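Minor fimbrium subunit Mfa5 (Porphyromonas gingivalis ATCC 33277, PDB 6TO1) serves as an accessory subunit of the minor (Mfa1) fimbriae, the type V pili that mediate biofilm formation and adhesion to host cells and other oral bacteria. Local coordinates at residues 124-133 with 223-234; 299-309 with 344-352. One frame throughout, in Å; residues are numbered along the deposited sequence.

Interaction 1 of 2, residues 124-133 with 223-234; sequences VPVDVVMVID and STAVDKHIILMS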
loop_
_atom_site.group_PDB
_atom_site.type_symbol
_atom_site.label_atom_id
_atom_site.label_comp_id
_atom_site.label_asym_id
_atom_site.label_seq_id
_atom_site.Cartn_x
_atom_site.Cartn_y
_atom_site.Cartn_z
ATOM N N VAL A 124 -9.071 4.180 -1.770
ATOM C CA VAL A 124 -9.884 4.522 -0.603
ATOM C C VAL A 124 -11.332 4.683 -1.065
ATOM O O VAL A 124 -11.578 5.505 -1.945
ATOM C CB VAL A 124 -9.354 5.796 0.064
ATOM C CG1 VAL A 124 -10.269 6.221 1.217
ATOM C CG2 VAL A 124 -7.921 5.598 0.558
ATOM N N PRO A 125 -12.303 3.941 -0.528
ATOM C CA PRO A 125 -13.692 4.110 -1.001
ATOM C C PRO A 125 -14.213 5.526 -0.785
ATOM O O PRO A 125 -13.982 6.158 0.252
ATOM C CB PRO A 125 -14.490 3.086 -0.183
ATOM C CG PRO A 125 -13.449 1.995 0.112
ATOM C CD PRO A 125 -12.183 2.788 0.391
ATOM N N VAL A 126 -14.903 6.028 -1.795
ATOM C CA VAL A 126 -15.384 7.404 -1.784
ATOM C C VAL A 126 -16.760 7.408 -2.425
ATOM O O VAL A 126 -16.962 6.806 -3.487
ATOM C CB VAL A 126 -14.427 8.359 -2.520
ATOM C CG1 VAL A 126 -14.024 7.781 -3.896
ATOM C CG2 VAL A 126 -15.033 9.759 -2.670
ATOM N N ASP A 127 -17.715 8.038 -1.756
ATOM C CA ASP A 127 -19.059 8.205 -2.276
ATOM C C ASP A 127 -19.299 9.690 -2.507
ATOM O O ASP A 127 -18.876 10.524 -1.700
ATOM C CB ASP A 127 -20.120 7.651 -1.313
ATOM C CG ASP A 127 -20.279 6.145 -1.416
ATOM O OD1 ASP A 127 -19.951 5.567 -2.475
ATOM O OD2 ASP A 127 -20.746 5.541 -0.422
ATOM N N VAL A 128 -19.970 10.003 -3.612
ATOM C CA VAL A 128 -20.212 11.373 -4.065
ATOM C C VAL A 128 -21.693 11.525 -4.340
ATOM O O VAL A 128 -22.293 10.659 -4.988
ATOM C CB VAL A 128 -19.416 11.696 -5.348
ATOM C CG1 VAL A 128 -19.699 13.108 -5.828
ATOM C CG2 VAL A 128 -17.935 11.439 -5.127
ATOM N N VAL A 129 -22.283 12.617 -3.865
ATOM C CA VAL A 129 -23.633 12.989 -4.258
ATOM C C VAL A 129 -23.550 14.300 -5.013
ATOM O O VAL A 129 -23.132 15.323 -4.453
ATOM C CB VAL A 129 -24.606 13.147 -3.073
ATOM C CG1 VAL A 129 -26.017 13.423 -3.653
ATOM C CG2 VAL A 129 -24.602 11.935 -2.183
ATOM N N MET A 130 -23.946 14.276 -6.278
ATOM C CA MET A 130 -24.022 15.478 -7.086
ATOM C C MET A 130 -25.422 16.056 -6.951
ATOM O O MET A 130 -26.412 15.318 -7.016
ATOM C CB MET A 130 -23.721 15.164 -8.547
ATOM C CG MET A 130 -22.299 14.705 -8.796
ATOM S SD MET A 130 -22.063 14.257 -10.527
ATOM C CE MET A 130 -22.146 15.848 -11.348
ATOM N N VAL A 131 -25.491 17.376 -6.769
ATOM C CA VAL A 131 -26.756 18.111 -6.542
ATOM C C VAL A 131 -26.808 19.261 -7.543
ATOM O O VAL A 131 -25.998 20.206 -7.452
ATOM C CB VAL A 131 -26.840 18.646 -5.098
ATOM C CG1 VAL A 131 -28.174 19.300 -4.821
ATOM C CG2 VAL A 131 -26.540 17.520 -4.119
ATOM N N ILE A 132 -27.778 19.225 -8.463
ATOM C CA ILE A 132 -27.825 20.178 -9.570
ATOM C C ILE A 132 -29.102 21.014 -9.499
ATOM O O ILE A 132 -30.212 20.478 -9.487
ATOM C CB ILE A 132 -27.695 19.486 -10.944
ATOM C CG1 ILE A 132 -26.499 18.522 -10.939
ATOM C CG2 ILE A 132 -27.535 20.531 -12.069
ATOM C CD1 ILE A 132 -26.191 17.878 -12.290
ATOM N N ASP A 133 -28.911 22.339 -9.483
ATOM C CA ASP A 133 -29.945 23.372 -9.584
ATOM C C ASP A 133 -30.536 23.372 -10.989
ATOM O O ASP A 133 -29.821 23.660 -11.949
ATOM C CB ASP A 133 -29.220 24.672 -9.257
ATOM C CG ASP A 133 -30.089 25.901 -9.237
ATOM O OD1 ASP A 133 -31.252 25.903 -9.695
ATOM O OD2 ASP A 133 -29.547 26.917 -8.756
ATOM N N SER A 223 -24.059 5.706 3.329
ATOM C CA SER A 223 -22.706 5.460 2.863
ATOM C C SER A 223 -21.829 4.928 3.981
ATOM O O SER A 223 -21.860 5.426 5.110
ATOM C CB SER A 223 -22.095 6.759 2.318
ATOM O OG SER A 223 -20.683 6.630 2.086
ATOM N N THR A 224 -21.018 3.919 3.655
ATOM C CA THR A 224 -19.950 3.478 4.540
ATOM C C THR A 224 -18.571 3.761 3.943
ATOM O O THR A 224 -17.586 3.142 4.347
ATOM C CB THR A 224 -20.099 1.985 4.852
ATOM O OG1 THR A 224 -20.096 1.245 3.630
ATOM C CG2 THR A 224 -21.410 1.712 5.564
ATOM N N ALA A 225 -18.483 4.697 3.004
ATOM C CA ALA A 225 -17.208 5.093 2.419
ATOM C C ALA A 225 -16.330 5.833 3.429
ATOM O O ALA A 225 -16.786 6.366 4.438
ATOM C CB ALA A 225 -17.438 5.983 1.187
ATOM N N VAL A 226 -15.030 5.835 3.154
ATOM C CA VAL A 226 -14.107 6.642 3.940
ATOM C C VAL A 226 -14.284 8.116 3.611
ATOM O O VAL A 226 -14.352 8.968 4.502
ATOM C CB VAL A 226 -12.653 6.187 3.693
ATOM C CG1 VAL A 226 -11.697 7.139 4.350
ATOM C CG2 VAL A 226 -12.480 4.750 4.197
ATOM N N ASP A 227 -14.313 8.443 2.328
ATOM C CA ASP A 227 -14.481 9.819 1.888
ATOM C C ASP A 227 -15.901 10.007 1.385
ATOM O O ASP A 227 -16.412 9.166 0.639
ATOM C CB ASP A 227 -13.546 10.183 0.751
ATOM C CG ASP A 227 -12.095 10.194 1.163
ATOM O OD1 ASP A 227 -11.822 10.307 2.366
ATOM O OD2 ASP A 227 -11.252 10.102 0.258
ATOM N N LYS A 228 -16.501 11.143 1.726
ATOM C CA LYS A 228 -17.889 11.429 1.376
ATOM C C LYS A 228 -17.966 12.872 0.912
ATOM O O LYS A 228 -17.635 13.794 1.679
ATOM C CB LYS A 228 -18.817 11.176 2.572
ATOM C CG LYS A 228 -18.879 9.737 3.031
ATOM C CD LYS A 228 -19.691 9.568 4.310
ATOM C CE LYS A 228 -19.506 8.174 4.910
ATOM N NZ LYS A 228 -20.066 8.094 6.287
ATOM N N HIS A 229 -18.372 13.065 -0.345
ATOM C CA HIS A 229 -18.419 14.376 -0.973
ATOM C C HIS A 229 -19.821 14.711 -1.467
ATOM O O HIS A 229 -20.512 13.857 -2.021
ATOM C CB HIS A 229 -17.489 14.467 -2.198
ATOM C CG HIS A 229 -16.052 14.188 -1.909
ATOM N ND1 HIS A 229 -15.123 15.191 -1.724
ATOM C CD2 HIS A 229 -15.378 13.023 -1.784
ATOM C CE1 HIS A 229 -13.931 14.656 -1.525
ATOM N NE2 HIS A 229 -14.063 13.340 -1.541
ATOM N N ILE A 230 -20.222 15.962 -1.276
ATOM C CA ILE A 230 -21.395 16.540 -1.925
ATOM C C ILE A 230 -20.909 17.641 -2.847
ATOM O O ILE A 230 -20.146 18.515 -2.421
ATOM C CB ILE A 230 -22.410 17.087 -0.909
ATOM C CG1 ILE A 230 -22.914 15.937 -0.046
ATOM C CG2 ILE A 230 -23.526 17.853 -1.612
ATOM C CD1 ILE A 230 -23.762 16.396 1.165
ATOM N N ILE A 231 -21.338 17.592 -4.107
ATOM C CA ILE A 231 -21.012 18.620 -5.091
ATOM C C ILE A 231 -22.295 19.358 -5.460
ATOM O O ILE A 231 -23.189 18.776 -6.077
ATOM C CB ILE A 231 -20.362 18.019 -6.355
ATOM C CG1 ILE A 231 -19.080 17.273 -6.018
ATOM C CG2 ILE A 231 -20.130 19.114 -7.426
ATOM C CD1 ILE A 231 -18.638 16.283 -7.158
ATOM N N LEU A 232 -22.359 20.655 -5.156
ATOM C CA LEU A 232 -23.521 21.474 -5.469
ATOM C C LEU A 232 -23.209 22.364 -6.656
ATOM O O LEU A 232 -22.251 23.136 -6.626
ATOM C CB LEU A 232 -23.926 22.334 -4.263
ATOM C CG LEU A 232 -25.051 23.326 -4.442
ATOM C CD1 LEU A 232 -26.382 22.645 -4.724
ATOM C CD2 LEU A 232 -25.117 24.210 -3.171
ATOM N N MET A 233 -24.039 22.276 -7.684
ATOM C CA MET A 233 -23.892 23.025 -8.921
ATOM C C MET A 233 -25.096 23.950 -9.022
ATOM O O MET A 233 -26.220 23.491 -9.263
ATOM C CB MET A 233 -23.816 22.065 -10.114
ATOM C CG MET A 233 -22.544 21.232 -10.091
ATOM S SD MET A 233 -22.637 19.613 -10.886
ATOM C CE MET A 233 -23.087 20.102 -12.546
ATOM N N SER A 234 -24.881 25.242 -8.818
ATOM C CA SER A 234 -26.008 26.152 -8.688
ATOM C C SER A 234 -25.589 27.535 -9.155
ATOM O O SER A 234 -24.408 27.875 -9.133
ATOM C CB SER A 234 -26.497 26.188 -7.230
ATOM O OG SER A 234 -27.475 27.206 -7.069
HETATM O O HOH W 1 -10.810 8.340 -1.925
HETATM O O HOH W 2 -20.621 3.211 0.904
#

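Interaction 2 of 2, residues 299-309 with 344-352; sequences RRNLPESKFDY and AINEAQFAK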
loop_
_atom_site.group_PDB
_atom_site.type_symbol
_atom_site.label_atom_id
_atom_site.label_comp_id
_atom_site.label_asym_id
_atom_site.label_seq_id
_atom_site.Cartn_x
_atom_site.Cartn_y
_atom_site.Cartn_z
ATOM N N ARG A 299 -31.294 33.300 10.134
ATOM C CA ARG A 299 -29.953 32.879 10.519
ATOM C C ARG A 299 -29.464 31.717 9.659
ATOM O O ARG A 299 -30.239 31.045 8.972
ATOM C CB ARG A 299 -29.940 32.465 11.993
ATOM C CG ARG A 299 -30.073 33.649 12.937
ATOM C CD ARG A 299 -30.115 33.211 14.388
ATOM N NE ARG A 299 -29.783 34.316 15.277
ATOM C CZ ARG A 299 -28.541 34.713 15.560
ATOM N NH1 ARG A 299 -27.492 34.097 15.021
ATOM N NH2 ARG A 299 -28.358 35.737 16.381
ATOM N N ARG A 300 -28.150 31.471 9.717
ATOM C CA ARG A 300 -27.582 30.295 9.069
ATOM C C ARG A 300 -27.012 29.310 10.083
ATOM O O ARG A 300 -26.348 28.352 9.687
ATOM C CB ARG A 300 -26.512 30.678 8.032
ATOM C CG ARG A 300 -25.406 31.557 8.537
ATOM C CD ARG A 300 -24.355 31.732 7.430
ATOM N NE ARG A 300 -23.274 32.619 7.826
ATOM C CZ ARG A 300 -23.180 33.903 7.482
ATOM N NH1 ARG A 300 -24.108 34.470 6.724
ATOM N NH2 ARG A 300 -22.158 34.624 7.932
ATOM N N ASN A 301 -27.274 29.502 11.382
ATOM C CA ASN A 301 -26.740 28.605 12.399
ATOM C C ASN A 301 -27.821 28.078 13.319
ATOM O O ASN A 301 -27.587 27.848 14.508
ATOM C CB ASN A 301 -25.660 29.301 13.217
ATOM C CG ASN A 301 -26.190 30.495 14.038
ATOM O OD1 ASN A 301 -27.182 31.139 13.698
ATOM N ND2 ASN A 301 -25.487 30.806 15.110
ATOM N N LEU A 302 -29.017 27.826 12.792
ATOM C CA LEU A 302 -30.035 27.182 13.597
ATOM C C LEU A 302 -29.686 25.716 13.813
ATOM O O LEU A 302 -29.069 25.079 12.950
ATOM C CB LEU A 302 -31.397 27.261 12.935
ATOM C CG LEU A 302 -31.968 28.623 12.568
ATOM C CD1 LEU A 302 -33.323 28.415 11.909
ATOM C CD2 LEU A 302 -32.102 29.440 13.821
ATOM N N PRO A 303 -30.119 25.137 14.924
ATOM C CA PRO A 303 -30.011 23.683 15.067
ATOM C C PRO A 303 -30.883 22.943 14.063
ATOM O O PRO A 303 -31.912 23.435 13.600
ATOM C CB PRO A 303 -30.470 23.421 16.511
ATOM C CG PRO A 303 -31.286 24.603 16.884
ATOM C CD PRO A 303 -30.775 25.781 16.084
ATOM N N GLU A 304 -30.473 21.716 13.754
ATOM C CA GLU A 304 -31.237 20.883 12.833
ATOM C C GLU A 304 -32.661 20.628 13.322
ATOM O O GLU A 304 -33.579 20.485 12.508
ATOM C CB GLU A 304 -30.459 19.574 12.618
ATOM C CG GLU A 304 -31.046 18.663 11.564
ATOM C CD GLU A 304 -30.196 17.431 11.356
ATOM O OE1 GLU A 304 -29.229 17.253 12.121
ATOM O OE2 GLU A 304 -30.475 16.671 10.418
ATOM N N SER A 305 -32.879 20.594 14.641
ATOM C CA SER A 305 -34.217 20.379 15.174
ATOM C C SER A 305 -35.170 21.534 14.878
ATOM O O SER A 305 -36.394 21.376 15.038
ATOM C CB SER A 305 -34.125 20.143 16.691
ATOM O OG SER A 305 -33.623 21.300 17.338
ATOM N N LYS A 306 -34.663 22.659 14.409
ATOM C CA LYS A 306 -35.520 23.790 14.086
ATOM C C LYS A 306 -36.197 23.685 12.717
ATOM O O LYS A 306 -37.112 24.470 12.443
ATOM C CB LYS A 306 -34.698 25.076 14.179
ATOM C CG LYS A 306 -34.789 25.754 15.538
ATOM C CD LYS A 306 -35.992 26.709 15.517
ATOM C CE LYS A 306 -36.086 27.515 16.745
ATOM N NZ LYS A 306 -37.402 28.175 16.770
ATOM N N PHE A 307 -35.782 22.771 11.840
ATOM C CA PHE A 307 -36.400 22.682 10.528
ATOM C C PHE A 307 -37.435 21.573 10.479
ATOM O O PHE A 307 -37.248 20.493 11.055
ATOM C CB PHE A 307 -35.361 22.461 9.429
ATOM C CG PHE A 307 -34.481 23.641 9.192
ATOM C CD1 PHE A 307 -34.960 24.767 8.558
ATOM C CD2 PHE A 307 -33.161 23.633 9.618
ATOM C CE1 PHE A 307 -34.118 25.879 8.354
ATOM C CE2 PHE A 307 -32.341 24.697 9.414
ATOM C CZ PHE A 307 -32.820 25.832 8.765
ATOM N N ASP A 308 -38.531 21.838 9.784
ATOM C CA ASP A 308 -39.551 20.829 9.552
ATOM C C ASP A 308 -39.229 20.137 8.234
ATOM O O ASP A 308 -39.406 20.709 7.156
ATOM C CB ASP A 308 -40.950 21.437 9.542
ATOM C CG ASP A 308 -42.039 20.394 9.390
ATOM O OD1 ASP A 308 -41.744 19.182 9.242
ATOM O OD2 ASP A 308 -43.208 20.821 9.403
ATOM N N TYR A 309 -38.764 18.896 8.332
ATOM C CA TYR A 309 -38.423 18.099 7.168
ATOM C C TYR A 309 -39.483 17.052 6.845
ATOM O O TYR A 309 -39.274 16.225 5.953
ATOM C CB TYR A 309 -37.106 17.378 7.391
ATOM C CG TYR A 309 -35.862 18.213 7.621
ATOM C CD1 TYR A 309 -35.306 18.982 6.599
ATOM C CD2 TYR A 309 -35.208 18.171 8.837
ATOM C CE1 TYR A 309 -34.123 19.704 6.804
ATOM C CE2 TYR A 309 -34.023 18.875 9.053
ATOM C CZ TYR A 309 -33.484 19.628 8.024
ATOM O OH TYR A 309 -32.332 20.316 8.246
ATOM N N ALA A 344 -29.659 27.386 3.267
ATOM C CA ALA A 344 -28.839 26.397 2.572
ATOM C C ALA A 344 -27.456 26.275 3.191
ATOM O O ALA A 344 -26.916 25.169 3.289
ATOM C CB ALA A 344 -28.738 26.761 1.100
ATOM N N ILE A 345 -26.838 27.397 3.572
ATOM C CA ILE A 345 -25.582 27.315 4.316
ATOM C C ILE A 345 -25.794 26.502 5.598
ATOM O O ILE A 345 -24.961 25.669 5.975
ATOM C CB ILE A 345 -25.025 28.716 4.620
ATOM C CG1 ILE A 345 -24.741 29.494 3.328
ATOM C CG2 ILE A 345 -23.806 28.562 5.506
ATOM C CD1 ILE A 345 -24.567 30.983 3.527
ATOM N N ASN A 346 -26.934 26.734 6.275
ATOM C CA ASN A 346 -27.284 26.035 7.511
ATOM C C ASN A 346 -27.376 24.537 7.278
ATOM O O ASN A 346 -26.852 23.730 8.066
ATOM C CB ASN A 346 -28.626 26.614 8.008
ATOM C CG ASN A 346 -28.829 26.530 9.507
ATOM O OD1 ASN A 346 -29.562 27.354 10.074
ATOM N ND2 ASN A 346 -28.274 25.525 10.137
ATOM N N GLU A 347 -28.039 24.143 6.187
ATOM C CA GLU A 347 -28.204 22.739 5.855
ATOM C C GLU A 347 -26.865 22.097 5.520
ATOM O O GLU A 347 -26.592 20.960 5.923
ATOM C CB GLU A 347 -29.161 22.620 4.683
ATOM C CG GLU A 347 -29.592 21.212 4.383
ATOM C CD GLU A 347 -30.517 20.650 5.444
ATOM O OE1 GLU A 347 -31.230 21.445 6.093
ATOM O OE2 GLU A 347 -30.538 19.419 5.625
ATOM N N ALA A 348 -26.010 22.824 4.811
ATOM C CA ALA A 348 -24.682 22.308 4.543
ATOM C C ALA A 348 -23.902 22.108 5.828
ATOM O O ALA A 348 -23.077 21.203 5.899
ATOM C CB ALA A 348 -23.929 23.234 3.598
ATOM N N GLN A 349 -24.137 22.941 6.846
ATOM C CA GLN A 349 -23.414 22.775 8.107
ATOM C C GLN A 349 -23.714 21.418 8.736
ATOM O O GLN A 349 -22.823 20.786 9.323
ATOM C CB GLN A 349 -23.764 23.894 9.093
ATOM C CG GLN A 349 -22.858 23.892 10.325
ATOM C CD GLN A 349 -21.382 24.080 9.973
ATOM O OE1 GLN A 349 -21.006 25.024 9.297
ATOM N NE2 GLN A 349 -20.551 23.167 10.431
ATOM N N PHE A 350 -24.966 20.954 8.637
ATOM C CA PHE A 350 -25.301 19.637 9.169
ATOM C C PHE A 350 -24.515 18.564 8.429
ATOM O O PHE A 350 -24.030 17.607 9.042
ATOM C CB PHE A 350 -26.806 19.349 9.071
ATOM C CG PHE A 350 -27.679 20.443 9.645
ATOM C CD1 PHE A 350 -27.305 21.114 10.808
ATOM C CD2 PHE A 350 -28.851 20.809 9.012
ATOM C CE1 PHE A 350 -28.090 22.128 11.329
ATOM C CE2 PHE A 350 -29.621 21.817 9.526
ATOM C CZ PHE A 350 -29.248 22.474 10.671
ATOM N N ALA A 351 -24.362 18.722 7.107
ATOM C CA ALA A 351 -23.560 17.775 6.327
ATOM C C ALA A 351 -22.093 17.819 6.748
ATOM O O ALA A 351 -21.445 16.769 6.880
ATOM C CB ALA A 351 -23.676 18.089 4.837
ATOM N N LYS A 352 -21.560 19.031 6.977
ATOM C CA LYS A 352 -20.174 19.148 7.421
ATOM C C LYS A 352 -19.988 18.519 8.792
ATOM O O LYS A 352 -18.971 17.864 9.051
ATOM C CB LYS A 352 -19.737 20.615 7.453
ATOM C CG LYS A 352 -19.727 21.335 6.095
ATOM C CD LYS A 352 -19.689 22.854 6.275
ATOM C CE LYS A 352 -19.961 23.555 4.959
ATOM N NZ LYS A 352 -19.820 25.033 5.078
HETATM O O HOH W 3 -31.462 28.790 8.519
#

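Interaction 1 of 2, residues 124-133 with 223-234
Val126 CG2 meets the His229 ring at its edge, 3.4 Å from CD2, where strands 126-133 and 227-234 run side by side as parallel neighbours in the central sheet of the von Willebrand factor A domain, a clear example of how a Rossmann-like core is zipped together by backbone and finished by side chains. The ladder passes from one strand to the other: His229 N donates to Asp127 O, Val129 N to His229 O, and so on until Asp133 N reaches Met233 O at 2.9 Å, with an N-H...O angle of 173°.

On the face bearing Val126, Val128, Met130 and Ile132, Val126 and Val128 reach two residues beyond their bridge partners, Val128 CG1 touching Ile231 CD1, whereas Ile132 lies against its own, Met233. Bent at its thioether (chi3 59°), Met233 puts CE against Ile132 CD1; in one of its two conformers Met130 CE also approaches Met233 SD. The other face has Val131 as its hub, with CG2 on Ile230 CG2 and CG1 on Leu232 CD1.

At the start, Asp127 OD2 accepts from Ser223 OG at 2.7 Å on its anti side; the same hydroxyl takes the N-H of Ala225 in an ST turn, and Arg171 forms a salt bridge to the carboxylate. Val124 CG1 presses on Val226 CB at 3.4 Å, tighter than usual van der Waals contact.

Farther out, helix 143-160 packs on the Met130 and Ile231 face and helix 209-220 on the Val129 and Val131 face, while His359 binds His229 ND1. The strands end beside the bound magnesium. There Asp133, hydrogen-bonded to the metal ligand Ser135 through OD1, receives Ser234 OG on the anti side of OD2 at 2.7 Å, 15° out of the carboxylate plane.

Interaction 2 of 2, residues 299-309 with 344-352
Asn346 on helix 340-353 reads the backbone of the loop 299-309 through a pair of hydrogen bonds from its side-chain amide to N and O of Leu302, an example, within the von Willebrand factor A fold, of a helix side chain satisfying the backbone of an irregular loop.

Hydrogen bonds come first. Asn346 ND2 donates to Leu302 O at 3.0 Å, nearly straight at 170° and onto a carbonyl lone pair, while Asn346 OD1 accepts from Leu302 N at 2.8 Å, with the N-H tilted from the amide plane. Both backbone polar groups of one residue are thus gripped by one side chain, whose CG, swung roughly anti to the backbone N, carries the amide toward the loop. Water 3 donates to the same OD1 and to Arg299 O, so OD1 takes two hydrogen bonds. Farther along, Tyr309 OH donates to Glu347 OE1 on its syn lone pair; the ring and carboxylate planes are nearly perpendicular. Gln210 also binds OE1.

Charged groups add a second tier. Arg217 of helix 209-220 forms salt bridges with both Glu347 OE2 and Glu304 OE2, which probably eases the proximity of the two carboxylates. Arg300 reaches Asp261 by its guanidinium.

Packing centres on Phe350. One face of its ring receives Glu304 CB in a CH-pi contact, 3.7 Å from the centroid and 11° off the normal; the opposite face lies over Asn346 O of the preceding helical turn. Leu302 O and Phe307 CD2 lie at the ring edge. To one side, Arg300 CD rests on Ile345 CG2 at 3.7 Å. The Phe307 ring stands 82° to the Asn346 amide and meets it edge-on, with CZ 3.8 Å from Asn346 OD1.

Overall arrangement
After strands 90-98 and 110-119, which belong to another sheet, the chain enters strand 126-133, then passes through helix 143-160, strands 170-177 and 181-186 and helices 191-199 and 209-220 before interaction 1 closes this loop of 89 residues at strand 227-234. Interaction 2 opens only afterwards, at 299-309, and closes a shorter loop of 34 residues on helix 340-353; the two are in series, neither nested nor crossed. Interaction 1 builds the middle of the A-domain sheet, whereas interaction 2 fastens an excursion to a helix beside it. Their centres lie 18 Å apart, and they meet where Ile230 CD1 packs on Ala351 CB at 4.0 Å. Helix 209-220 contacts both.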